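Local coordinates for protein 5-carboxymethyl-2-hydroxymuconate semialdehyde dehydrogenase (Thermus thermophilus, PDB 2D4E) that probably oxidises 5-carboxymethyl-2-hydroxymuconate semialdehyde to the corresponding acid with NAD as cofactor, as a tetrameric member of the aldehyde dehydrogenase family, at residues Ala96-Lys101 / Lys213-Pro218; Val441-Arg444 / Arg448-Arg451; Leu112-Val117 / Pro346-Glu351; Ala292-Ile297 / Gly323-Arg328. All coordinates share one frame; numbering follows the deposited sequence.

Overall arrangement
The four contacts are spread over one aldehyde dehydrogenase subunit. Interactions 1 and 2 lie on opposite sides of its centre, with their own centres about 44 Å apart. Interaction 1 is only partly buried and combines a salt bridge with leucine packing, whereas interactions 2, 3 and 4 are buried. Interactions 2 and 4 meet directly, because F442 of the strand in interaction 2 packs on A292 and V293 of the helix in interaction 4; both are also reached by neighbouring subunits. Interaction 4 is aliphatic where its helices meet, and interaction 2 adds an arginine-threonine hydrogen bond. Interaction 3 differs in chemistry: a sodium ion and a water join two chain segments distant in sequence.

Interaction 1 of 4, residues Ala96-Lys101 / Lys213-Pro218; sequences AELIEK and KEADLP
With chi1 at -69° and chi2 at 178°, L98 sends both methyls out from helix 85-101 toward E214, whose CG lies anti to its N (chi1 -175°) and whose chain stays extended to the carboxylate. CD1 of L98 settles against the backbone of A215, 3.5 Å from A215 N and 3.9 Å from A215 CB. The other methyl, L98 CD2, is 3.6 Å from E214 OE1 and lies over one face of the carboxylate. K101 comes from one turn further on, bends at chi3 and crosses E214 at about a right angle; its NZ forms a salt bridge of 3.0 Å with E214 OE1 on the syn side. Helix 203-214 links strands 193-196 and 222-224 of the parallel, Rossmann-like sheet, and it closes in a Schellman motif in which D216, at positive phi, bonds through its N to K213 O at 2.9 Å. The other E214 oxygen, OE2, is hydrogen-bonded to NE2 of H102, so one carboxylate serves two partners. With an alanine in place of E214, K101 and H102 would probably lose their shared carboxylate and L98 CD2 its cover. A neighbouring side of helix 85-101 packs on helix 118-136 through I99.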
loop_
_atom_site.group_PDB
_atom_site.type_symbol
_atom_site.label_atom_id
_atom_site.label_comp_id
_atom_site.label_asym_id
_atom_site.label_seq_id
_atom_site.Cartn_x
_atom_site.Cartn_y
_atom_site.Cartn_z
ATOM N N ALA C 96 -11.978 -16.083 -20.969
ATOM C CA ALA C 96 -10.879 -16.997 -20.673
ATOM C C ALA C 96 -11.335 -18.427 -20.942
ATOM O O ALA C 96 -10.588 -19.247 -21.484
ATOM C CB ALA C 96 -10.453 -16.852 -19.223
ATOM N N GLU C 97 -12.574 -18.717 -20.555
ATOM C CA GLU C 97 -13.142 -20.042 -20.756
ATOM C C GLU C 97 -13.244 -20.364 -22.246
ATOM O O GLU C 97 -12.881 -21.459 -22.678
ATOM C CB GLU C 97 -14.525 -20.114 -20.097
ATOM C CG GLU C 97 -15.247 -21.437 -20.277
ATOM C CD GLU C 97 -16.536 -21.517 -19.466
ATOM O OE1 GLU C 97 -17.412 -20.634 -19.622
ATOM O OE2 GLU C 97 -16.673 -22.475 -18.674
ATOM N N LEU C 98 -13.727 -19.405 -23.031
ATOM C CA LEU C 98 -13.879 -19.598 -24.471
ATOM C C LEU C 98 -12.553 -19.662 -25.227
ATOM O O LEU C 98 -12.457 -20.341 -26.250
ATOM C CB LEU C 98 -14.782 -18.511 -25.056
ATOM C CG LEU C 98 -16.245 -18.642 -24.607
ATOM C CD1 LEU C 98 -17.076 -17.502 -25.176
ATOM C CD2 LEU C 98 -16.799 -19.995 -25.064
ATOM N N ILE C 99 -11.539 -18.951 -24.740
ATOM C CA ILE C 99 -10.225 -18.998 -25.371
ATOM C C ILE C 99 -9.717 -20.438 -25.209
ATOM O O ILE C 99 -9.160 -21.032 -26.139
ATOM C CB ILE C 99 -9.235 -18.012 -24.691
ATOM C CG1 ILE C 99 -9.560 -16.576 -25.115
ATOM C CG2 ILE C 99 -7.793 -18.359 -25.063
ATOM C CD1 ILE C 99 -8.714 -15.516 -24.422
ATOM N N GLU C 100 -9.933 -21.000 -24.025
ATOM C CA GLU C 100 -9.514 -22.366 -23.752
ATOM C C GLU C 100 -10.254 -23.366 -24.646
ATOM O O GLU C 100 -9.663 -24.344 -25.117
ATOM C CB GLU C 100 -9.746 -22.702 -22.274
ATOM C CG GLU C 100 -8.808 -21.944 -21.334
ATOM C CD GLU C 100 -9.188 -22.060 -19.860
ATOM O OE1 GLU C 100 -8.494 -21.441 -19.025
ATOM O OE2 GLU C 100 -10.172 -22.758 -19.533
ATOM N N LYS C 101 -11.537 -23.108 -24.894
ATOM C CA LYS C 101 -12.344 -23.998 -25.719
ATOM C C LYS C 101 -11.912 -23.969 -27.180
ATOM O O LYS C 101 -12.031 -24.967 -27.891
ATOM C CB LYS C 101 -13.830 -23.628 -25.627
ATOM C CG LYS C 101 -14.749 -24.775 -26.032
ATOM C CD LYS C 101 -16.209 -24.356 -26.159
ATOM C CE LYS C 101 -16.452 -23.589 -27.451
ATOM N NZ LYS C 101 -17.902 -23.355 -27.706
ATOM N N LYS C 213 -17.327 -12.115 -29.066
ATOM C CA LYS C 213 -18.728 -12.015 -29.447
ATOM C C LYS C 213 -19.455 -13.244 -28.906
ATOM O O LYS C 213 -20.621 -13.166 -28.530
ATOM C CB LYS C 213 -18.889 -11.949 -30.969
ATOM C CG LYS C 213 -20.349 -11.935 -31.423
ATOM C CD LYS C 213 -20.469 -11.867 -32.937
ATOM C CE LYS C 213 -21.914 -12.061 -33.408
ATOM N NZ LYS C 213 -22.835 -11.007 -32.886
ATOM N N GLU C 214 -18.762 -14.379 -28.868
ATOM C CA GLU C 214 -19.361 -15.596 -28.346
ATOM C C GLU C 214 -19.559 -15.443 -26.838
ATOM O O GLU C 214 -20.426 -16.092 -26.247
ATOM C CB GLU C 214 -18.475 -16.815 -28.632
ATOM C CG GLU C 214 -19.116 -18.136 -28.203
ATOM C CD GLU C 214 -18.236 -19.354 -28.455
ATOM O OE1 GLU C 214 -18.670 -20.477 -28.126
ATOM O OE2 GLU C 214 -17.114 -19.199 -28.975
ATOM N N ALA C 215 -18.749 -14.584 -26.220
ATOM C CA ALA C 215 -18.845 -14.338 -24.783
ATOM C C ALA C 215 -19.975 -13.344 -24.549
ATOM O O ALA C 215 -20.334 -13.051 -23.412
ATOM C CB ALA C 215 -17.527 -13.776 -24.247
ATOM N N ASP C 216 -20.514 -12.826 -25.649
ATOM C CA ASP C 216 -21.624 -11.876 -25.641
ATOM C C ASP C 216 -21.338 -10.509 -25.011
ATOM O O ASP C 216 -22.193 -9.940 -24.331
ATOM C CB ASP C 216 -22.850 -12.523 -24.976
ATOM C CG ASP C 216 -24.116 -11.689 -25.135
ATOM O OD1 ASP C 216 -24.343 -11.141 -26.236
ATOM O OD2 ASP C 216 -24.893 -11.592 -24.159
ATOM N N LEU C 217 -20.139 -9.975 -25.234
ATOM C CA LEU C 217 -19.814 -8.654 -24.702
ATOM C C LEU C 217 -20.796 -7.675 -25.336
ATOM O O LEU C 217 -21.219 -7.870 -26.474
ATOM C CB LEU C 217 -18.396 -8.231 -25.088
ATOM C CG LEU C 217 -17.168 -8.668 -24.285
ATOM C CD1 LEU C 217 -15.936 -7.975 -24.877
ATOM C CD2 LEU C 217 -17.324 -8.292 -22.812
ATOM N N PRO C 218 -21.185 -6.618 -24.609
ATOM C CA PRO C 218 -22.121 -5.660 -25.201
ATOM C C PRO C 218 -21.525 -5.044 -26.467
ATOM O O PRO C 218 -20.305 -4.912 -26.588
ATOM C CB PRO C 218 -22.315 -4.639 -24.089
ATOM C CG PRO C 218 -22.209 -5.482 -22.864
ATOM C CD PRO C 218 -21.005 -6.348 -23.173
#

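Interaction 2 of 4, residues Val441-Arg444 / Arg448-Arg451; sequences VFTR and RAHR
T443 meets both R448 and A449 just beyond the end of strand 438-442, where this strand leads into helix 446-455 of a beta-alpha-beta unit that ends in strand 460-463. Its CB is 4.2 Å from R448 NH1, and the two branches beyond CB part company. CG2, lying between the backbone N and the carbonyl carbon, goes to the helix and touches A449 CB at 4.0 Å, an apolar fit. OG1 takes the position anti to N (chi1 -172°) and faces the arginine: it lies 3.6 Å from R448 CD and accepts a hydrogen bond from R448 NH1. The arginine reaches it by a chain extended through chi2 and bent at chi3.

The same OG1 is also hydrogen-bonded to D283 OD1, which R448 NH1 itself approaches as a long, weak ion pair. With a valine in place of T443, R448 NH1 would probably lose its threonine acceptor and D283 its hydroxyl partner. The next residue after A449, H450, faces other subunits and bonds through NE2 to the same atom of H450 of a second subunit, so this helix also serves the tetramer. The bond from R448 NH1 to T443 OG1 measures 3.0 Å and is bent, with 143° at the hydrogen and OG1 tilted 19° out of the guanidinium plane.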
loop_
_atom_site.group_PDB
_atom_site.type_symbol
_atom_site.label_atom_id
_atom_site.label_comp_id
_atom_site.label_asym_id
_atom_site.label_seq_id
_atom_site.Cartn_x
_atom_site.Cartn_y
_atom_site.Cartn_z
ATOM N N VAL C 441 21.516 -11.668 -15.147
ATOM C CA VAL C 441 22.789 -11.769 -14.463
ATOM C C VAL C 441 23.039 -13.164 -13.915
ATOM O O VAL C 441 22.223 -13.711 -13.174
ATOM C CB VAL C 441 22.864 -10.773 -13.302
ATOM C CG1 VAL C 441 24.262 -10.776 -12.700
ATOM C CG2 VAL C 441 22.474 -9.378 -13.793
ATOM N N PHE C 442 24.176 -13.734 -14.292
ATOM C CA PHE C 442 24.548 -15.057 -13.837
ATOM C C PHE C 442 25.833 -14.992 -13.017
ATOM O O PHE C 442 26.928 -14.794 -13.546
ATOM C CB PHE C 442 24.704 -15.994 -15.036
ATOM C CG PHE C 442 23.447 -16.140 -15.852
ATOM C CD1 PHE C 442 23.142 -15.227 -16.857
ATOM C CD2 PHE C 442 22.541 -17.165 -15.580
ATOM C CE1 PHE C 442 21.949 -15.332 -17.581
ATOM C CE2 PHE C 442 21.344 -17.277 -16.297
ATOM C CZ PHE C 442 21.047 -16.359 -17.299
ATOM N N THR C 443 25.673 -15.146 -11.709
ATOM C CA THR C 443 26.778 -15.118 -10.760
ATOM C C THR C 443 26.226 -15.721 -9.473
ATOM O O THR C 443 25.029 -15.603 -9.199
ATOM C CB THR C 443 27.243 -13.668 -10.480
ATOM O OG1 THR C 443 28.434 -13.690 -9.686
ATOM C CG2 THR C 443 26.152 -12.886 -9.725
ATOM N N ARG C 444 27.081 -16.373 -8.691
ATOM C CA ARG C 444 26.630 -16.973 -7.443
ATOM C C ARG C 444 26.834 -16.024 -6.265
ATOM O O ARG C 444 26.265 -16.229 -5.197
ATOM C CB ARG C 444 27.375 -18.283 -7.159
ATOM C CG ARG C 444 26.946 -19.493 -7.984
ATOM C CD ARG C 444 27.525 -20.758 -7.336
ATOM N NE ARG C 444 27.160 -22.012 -7.996
ATOM C CZ ARG C 444 27.846 -22.570 -8.990
ATOM N NH1 ARG C 444 28.941 -21.988 -9.462
ATOM N NH2 ARG C 444 27.450 -23.730 -9.497
ATOM N N ARG C 448 27.302 -9.159 -5.262
ATOM C CA ARG C 448 27.482 -8.691 -6.635
ATOM C C ARG C 448 26.132 -8.730 -7.365
ATOM O O ARG C 448 25.799 -7.821 -8.120
ATOM C CB ARG C 448 28.492 -9.572 -7.382
ATOM C CG ARG C 448 28.699 -9.191 -8.851
ATOM C CD ARG C 448 29.537 -10.234 -9.578
ATOM N NE ARG C 448 30.904 -10.291 -9.068
ATOM C CZ ARG C 448 31.645 -11.393 -9.028
ATOM N NH1 ARG C 448 31.151 -12.549 -9.451
ATOM N NH2 ARG C 448 32.881 -11.343 -8.548
ATOM N N ALA C 449 25.358 -9.783 -7.120
ATOM C CA ALA C 449 24.056 -9.958 -7.756
ATOM C C ALA C 449 23.087 -8.793 -7.509
ATOM O O ALA C 449 22.604 -8.170 -8.455
ATOM C CB ALA C 449 23.428 -11.266 -7.289
ATOM N N HIS C 450 22.803 -8.507 -6.241
ATOM C CA HIS C 450 21.887 -7.428 -5.885
ATOM C C HIS C 450 22.424 -6.067 -6.288
ATOM O O HIS C 450 21.666 -5.183 -6.684
ATOM C CB HIS C 450 21.600 -7.462 -4.384
ATOM C CG HIS C 450 20.742 -8.614 -3.974
ATOM N ND1 HIS C 450 19.390 -8.661 -4.233
ATOM C CD2 HIS C 450 21.051 -9.789 -3.377
ATOM C CE1 HIS C 450 18.902 -9.815 -3.815
ATOM N NE2 HIS C 450 19.889 -10.518 -3.291
ATOM N N ARG C 451 23.738 -5.916 -6.192
ATOM C CA ARG C 451 24.411 -4.680 -6.556
ATOM C C ARG C 451 24.173 -4.404 -8.041
ATOM O O ARG C 451 23.768 -3.306 -8.422
ATOM C CB ARG C 451 25.904 -4.820 -6.257
ATOM C CG ARG C 451 26.715 -3.554 -6.365
ATOM C CD ARG C 451 28.041 -3.744 -5.640
ATOM N NE ARG C 451 28.794 -4.891 -6.144
ATOM C CZ ARG C 451 29.476 -5.736 -5.373
ATOM N NH1 ARG C 451 29.496 -5.570 -4.056
ATOM N NH2 ARG C 451 30.146 -6.742 -5.920
#

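Interaction 3 of 4, residues Leu112-Val117 / Pro346-Glu351; sequences LDAGQV and PLIHPE. With NA (sodium ion), chain I.
D113, near the end of helix 103-114, meets I348 and a sodium ion with the same carbonyl: its O binds the metal at 2.4 Å and lies 3.7 Å from I348 CD1. The side chain doubles the grip, since chi1 of -155° swings the carboxylate round so that OD1 also reaches the sodium, at 2.5 Å. The remaining oxygen, OD2, is hydrogen-bonded to F203 N.

A114 follows with plain apolar packing, its CA 3.7 Å from I348 CD1 and its CB rather further from the same methyl.

At G115 the helix has ended and phi turns positive, which suits a glycine. The G115 carbonyl O touches the ring carbon P346 CD at 3.6 Å, while it also accepts from N301 ND2. A beta-carbon modelled on G115 would sit a tight 3.0 Å from P346 O, so a side chain here would probably crowd the proline carbonyl.

A water bound to the sodium at 2.5 Å donates to I348 O, tying the second segment to the ion. S46 OG, L47 O and W200 O complete its coordination, giving a monovalent-cation site with three carbonyls among its six oxygen ligands, of the kind found in aldehyde dehydrogenases.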
loop_
_atom_site.group_PDB
_atom_site.type_symbol
_atom_site.label_atom_id
_atom_site.label_comp_id
_atom_site.label_asym_id
_atom_site.label_seq_id
_atom_site.Cartn_x
_atom_site.Cartn_y
_atom_site.Cartn_z
ATOM N N LEU C 112 0.406 -20.770 -38.132
ATOM C CA LEU C 112 0.443 -20.633 -39.582
ATOM C C LEU C 112 0.756 -19.210 -40.032
ATOM O O LEU C 112 1.508 -18.998 -40.980
ATOM C CB LEU C 112 -0.908 -21.034 -40.184
ATOM C CG LEU C 112 -1.360 -22.492 -40.085
ATOM C CD1 LEU C 112 -2.720 -22.643 -40.752
ATOM C CD2 LEU C 112 -0.339 -23.391 -40.762
ATOM N N ASP C 113 0.164 -18.246 -39.335
ATOM C CA ASP C 113 0.284 -16.826 -39.642
ATOM C C ASP C 113 1.599 -16.160 -39.224
ATOM O O ASP C 113 2.132 -15.327 -39.959
ATOM C CB ASP C 113 -0.904 -16.101 -38.982
ATOM C CG ASP C 113 -1.274 -14.790 -39.668
ATOM O OD1 ASP C 113 -0.748 -14.497 -40.760
ATOM O OD2 ASP C 113 -2.122 -14.055 -39.107
ATOM N N ALA C 114 2.131 -16.532 -38.061
ATOM C CA ALA C 114 3.349 -15.902 -37.556
ATOM C C ALA C 114 4.627 -16.743 -37.501
ATOM O O ALA C 114 5.672 -16.242 -37.088
ATOM C CB ALA C 114 3.073 -15.290 -36.186
ATOM N N GLY C 115 4.543 -18.013 -37.888
ATOM C CA GLY C 115 5.732 -18.855 -37.923
ATOM C C GLY C 115 6.376 -19.449 -36.678
ATOM O O GLY C 115 7.458 -20.034 -36.787
ATOM N N GLN C 116 5.761 -19.320 -35.505
ATOM C CA GLN C 116 6.358 -19.901 -34.304
ATOM C C GLN C 116 5.984 -21.382 -34.222
ATOM O O GLN C 116 4.960 -21.795 -34.761
ATOM C CB GLN C 116 5.869 -19.177 -33.040
ATOM C CG GLN C 116 6.290 -17.705 -32.919
ATOM C CD GLN C 116 7.803 -17.503 -32.911
ATOM O OE1 GLN C 116 8.547 -18.323 -32.377
ATOM N NE2 GLN C 116 8.255 -16.392 -33.483
ATOM N N VAL C 117 6.807 -22.181 -33.550
ATOM C CA VAL C 117 6.517 -23.607 -33.426
ATOM C C VAL C 117 5.193 -23.799 -32.694
ATOM O O VAL C 117 4.938 -23.163 -31.673
ATOM C CB VAL C 117 7.643 -24.350 -32.683
ATOM C CG1 VAL C 117 8.938 -24.239 -33.471
ATOM C CG2 VAL C 117 7.822 -23.778 -31.306
ATOM N N PRO C 346 10.787 -20.271 -39.206
ATOM C CA PRO C 346 11.080 -19.159 -40.109
ATOM C C PRO C 346 10.682 -17.800 -39.544
ATOM O O PRO C 346 9.828 -17.707 -38.659
ATOM C CB PRO C 346 10.265 -19.509 -41.337
ATOM C CG PRO C 346 9.009 -20.054 -40.715
ATOM C CD PRO C 346 9.528 -20.938 -39.589
ATOM N N LEU C 347 11.309 -16.751 -40.068
ATOM C CA LEU C 347 11.004 -15.400 -39.645
ATOM C C LEU C 347 9.679 -15.002 -40.280
ATOM O O LEU C 347 9.237 -15.605 -41.264
ATOM C CB LEU C 347 12.127 -14.442 -40.052
ATOM C CG LEU C 347 13.486 -14.832 -39.462
ATOM C CD1 LEU C 347 14.511 -13.757 -39.759
ATOM C CD2 LEU C 347 13.348 -15.025 -37.948
ATOM N N ILE C 348 9.057 -13.983 -39.703
ATOM C CA ILE C 348 7.748 -13.505 -40.118
ATOM C C ILE C 348 7.482 -13.163 -41.583
ATOM O O ILE C 348 6.436 -13.523 -42.126
ATOM C CB ILE C 348 7.346 -12.274 -39.267
ATOM C CG1 ILE C 348 5.887 -11.898 -39.537
ATOM C CG2 ILE C 348 8.277 -11.110 -39.564
ATOM C CD1 ILE C 348 4.896 -12.984 -39.127
ATOM N N HIS C 349 8.421 -12.487 -42.230
ATOM C CA HIS C 349 8.197 -12.046 -43.598
ATOM C C HIS C 349 9.531 -11.914 -44.325
ATOM O O HIS C 349 10.559 -11.667 -43.694
ATOM C CB HIS C 349 7.476 -10.688 -43.512
ATOM C CG HIS C 349 6.923 -10.188 -44.808
ATOM N ND1 HIS C 349 7.707 -9.596 -45.776
ATOM C CD2 HIS C 349 5.651 -10.151 -45.276
ATOM C CE1 HIS C 349 6.941 -9.215 -46.784
ATOM N NE2 HIS C 349 5.690 -9.540 -46.506
ATOM N N PRO C 350 9.539 -12.099 -45.657
ATOM C CA PRO C 350 10.806 -11.972 -46.385
ATOM C C PRO C 350 11.462 -10.610 -46.183
ATOM O O PRO C 350 12.682 -10.497 -46.179
ATOM C CB PRO C 350 10.408 -12.233 -47.848
ATOM C CG PRO C 350 8.920 -11.994 -47.881
ATOM C CD PRO C 350 8.464 -12.551 -46.556
ATOM N N GLU C 351 10.651 -9.573 -46.008
ATOM C CA GLU C 351 11.196 -8.242 -45.786
ATOM C C GLU C 351 11.934 -8.206 -44.453
ATOM O O GLU C 351 12.941 -7.515 -44.311
ATOM C CB GLU C 351 10.081 -7.191 -45.791
ATOM C CG GLU C 351 9.611 -6.806 -47.184
ATOM C CD GLU C 351 8.385 -5.904 -47.164
ATOM O OE1 GLU C 351 8.262 -5.085 -46.226
ATOM O OE2 GLU C 351 7.552 -6.008 -48.092
HETATM NA NA NA I . 1.444 -13.974 -41.755
HETATM O O HOH W 1 3.455 -12.816 -42.585
#

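Interaction 4 of 4, residues Ala292-Ile297 / Gly323-Arg328; sequences AVVFQI and GKVVER
V294 buries the most surface here, directed from helix 286-298 at V325 and R328 of helix 315-331. These two are one helical turn apart, and V294 CG2 lies against R328 CB at 3.9 Å and more loosely by V325 CG1 at 4.5 Å. The contact with the arginine is made by its aliphatic root alone, the valine and arginine side chains crossing at about a right angle.

V325 in turn serves two valines. While its CG1 faces V294, its CG2 meets V293 CG2 at 4.1 Å. Its chi1 of 169° sets CG1 anti to N and CG2 beside N, so the two methyls fork over the successive residues of the opposing helix.

R328 combines this apolar root with a polar head that looks elsewhere. Its chain, bent at both chi2 and chi3, carries the guanidinium off the valine surface, where NH2 forms a salt bridge with D291 OD2 and a hydrogen bond with F513 O of the fourth subunit. F513 of that subunit also packs on V294, so the seam between the helices is covered from outside by a neighbouring chain. L290, one turn before V294, rests on V325 and R328 as well.

The axes of segments 292-297 and 323-328 approach to 10.2 Å and cross at -49°, consistent with ridges-into-grooves packing. Helix 286-298 forms the crossover between the adjacent parallel strands 277-280 and 310-314, and helix 315-331 follows directly, so the contact joins successive helices of the alpha/beta catalytic domain of aldehyde dehydrogenases.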
loop_
_atom_site.group_PDB
_atom_site.type_symbol
_atom_site.label_atom_id
_atom_site.label_comp_id
_atom_site.label_asym_id
_atom_site.label_seq_id
_atom_site.Cartn_x
_atom_site.Cartn_y
_atom_site.Cartn_z
ATOM N N ALA C 292 20.316 -21.199 -20.171
ATOM C CA ALA C 292 19.562 -19.950 -20.156
ATOM C C ALA C 292 19.854 -18.987 -21.302
ATOM O O ALA C 292 18.925 -18.539 -21.978
ATOM C CB ALA C 292 19.770 -19.243 -18.828
ATOM N N VAL C 293 21.125 -18.655 -21.527
ATOM C CA VAL C 293 21.453 -17.718 -22.600
ATOM C C VAL C 293 21.144 -18.291 -23.978
ATOM O O VAL C 293 20.724 -17.563 -24.875
ATOM C CB VAL C 293 22.940 -17.251 -22.542
ATOM C CG1 VAL C 293 23.255 -16.697 -21.148
ATOM C CG2 VAL C 293 23.879 -18.398 -22.887
ATOM N N VAL C 294 21.329 -19.594 -24.161
ATOM C CA VAL C 294 21.017 -20.166 -25.465
ATOM C C VAL C 294 19.515 -20.042 -25.714
ATOM O O VAL C 294 19.076 -19.626 -26.792
ATOM C CB VAL C 294 21.429 -21.650 -25.554
ATOM C CG1 VAL C 294 20.908 -22.254 -26.856
ATOM C CG2 VAL C 294 22.947 -21.765 -25.488
ATOM N N PHE C 295 18.724 -20.389 -24.707
ATOM C CA PHE C 295 17.274 -20.307 -24.830
ATOM C C PHE C 295 16.771 -18.876 -24.960
ATOM O O PHE C 295 15.924 -18.588 -25.795
ATOM C CB PHE C 295 16.598 -20.964 -23.620
ATOM C CG PHE C 295 15.138 -20.597 -23.464
ATOM C CD1 PHE C 295 14.765 -19.433 -22.798
ATOM C CD2 PHE C 295 14.142 -21.403 -24.004
ATOM C CE1 PHE C 295 13.424 -19.079 -22.676
ATOM C CE2 PHE C 295 12.797 -21.058 -23.888
ATOM C CZ PHE C 295 12.438 -19.894 -23.223
ATOM N N GLN C 296 17.300 -17.982 -24.129
ATOM C CA GLN C 296 16.856 -16.591 -24.115
ATOM C C GLN C 296 17.077 -15.795 -25.408
ATOM O O GLN C 296 16.452 -14.754 -25.610
ATOM C CB GLN C 296 17.483 -15.855 -22.925
ATOM C CG GLN C 296 16.661 -14.666 -22.444
ATOM C CD GLN C 296 15.221 -15.050 -22.131
ATOM O OE1 GLN C 296 14.966 -15.890 -21.271
ATOM N NE2 GLN C 296 14.276 -14.444 -22.841
ATOM N N ILE C 297 17.960 -16.263 -26.283
ATOM C CA ILE C 297 18.167 -15.545 -27.533
ATOM C C ILE C 297 17.583 -16.302 -28.726
ATOM O O ILE C 297 17.008 -15.693 -29.622
ATOM C CB ILE C 297 19.679 -15.247 -27.811
ATOM C CG1 ILE C 297 19.830 -14.540 -29.164
ATOM C CG2 ILE C 297 20.480 -16.534 -27.864
ATOM C CD1 ILE C 297 18.972 -13.290 -29.328
ATOM N N GLY C 323 32.398 -20.690 -26.712
ATOM C CA GLY C 323 32.588 -21.837 -27.577
ATOM C C GLY C 323 31.430 -22.794 -27.369
ATOM O O GLY C 323 30.921 -23.388 -28.326
ATOM N N LYS C 324 31.000 -22.945 -26.119
ATOM C CA LYS C 324 29.883 -23.834 -25.823
ATOM C C LYS C 324 28.557 -23.280 -26.337
ATOM O O LYS C 324 27.663 -24.042 -26.700
ATOM C CB LYS C 324 29.812 -24.114 -24.322
ATOM C CG LYS C 324 30.844 -25.144 -23.891
ATOM C CD LYS C 324 31.017 -25.215 -22.395
ATOM C CE LYS C 324 32.153 -26.163 -22.057
ATOM N NZ LYS C 324 32.559 -26.034 -20.638
ATOM N N VAL C 325 28.433 -21.958 -26.379
ATOM C CA VAL C 325 27.210 -21.346 -26.880
ATOM C C VAL C 325 27.119 -21.647 -28.375
ATOM O O VAL C 325 26.054 -21.997 -28.891
ATOM C CB VAL C 325 27.215 -19.809 -26.667
ATOM C CG1 VAL C 325 26.062 -19.173 -27.430
ATOM C CG2 VAL C 325 27.093 -19.488 -25.175
ATOM N N VAL C 326 28.252 -21.519 -29.059
ATOM C CA VAL C 326 28.325 -21.771 -30.495
ATOM C C VAL C 326 27.911 -23.196 -30.873
ATOM O O VAL C 326 27.139 -23.389 -31.811
ATOM C CB VAL C 326 29.752 -21.501 -31.030
ATOM C CG1 VAL C 326 29.850 -21.886 -32.508
ATOM C CG2 VAL C 326 30.103 -20.033 -30.840
ATOM N N GLU C 327 28.422 -24.192 -30.158
ATOM C CA GLU C 327 28.071 -25.576 -30.463
ATOM C C GLU C 327 26.595 -25.851 -30.205
ATOM O O GLU C 327 25.967 -26.615 -30.934
ATOM C CB GLU C 327 28.944 -26.551 -29.664
ATOM C CG GLU C 327 30.407 -26.554 -30.104
ATOM C CD GLU C 327 30.564 -26.610 -31.624
ATOM O OE1 GLU C 327 30.027 -27.556 -32.246
ATOM O OE2 GLU C 327 31.224 -25.709 -32.199
ATOM N N ARG C 328 26.035 -25.233 -29.172
ATOM C CA ARG C 328 24.618 -25.422 -28.889
ATOM C C ARG C 328 23.790 -24.802 -30.025
ATOM O O ARG C 328 22.827 -25.395 -30.503
ATOM C CB ARG C 328 24.259 -24.793 -27.539
ATOM C CG ARG C 328 24.769 -25.592 -26.341
ATOM C CD ARG C 328 23.939 -26.851 -26.124
ATOM N NE ARG C 328 22.607 -26.514 -25.629
ATOM C CZ ARG C 328 22.322 -26.245 -24.355
ATOM N NH1 ARG C 328 23.273 -26.289 -23.429
ATOM N NH2 ARG C 328 21.089 -25.888 -24.015
#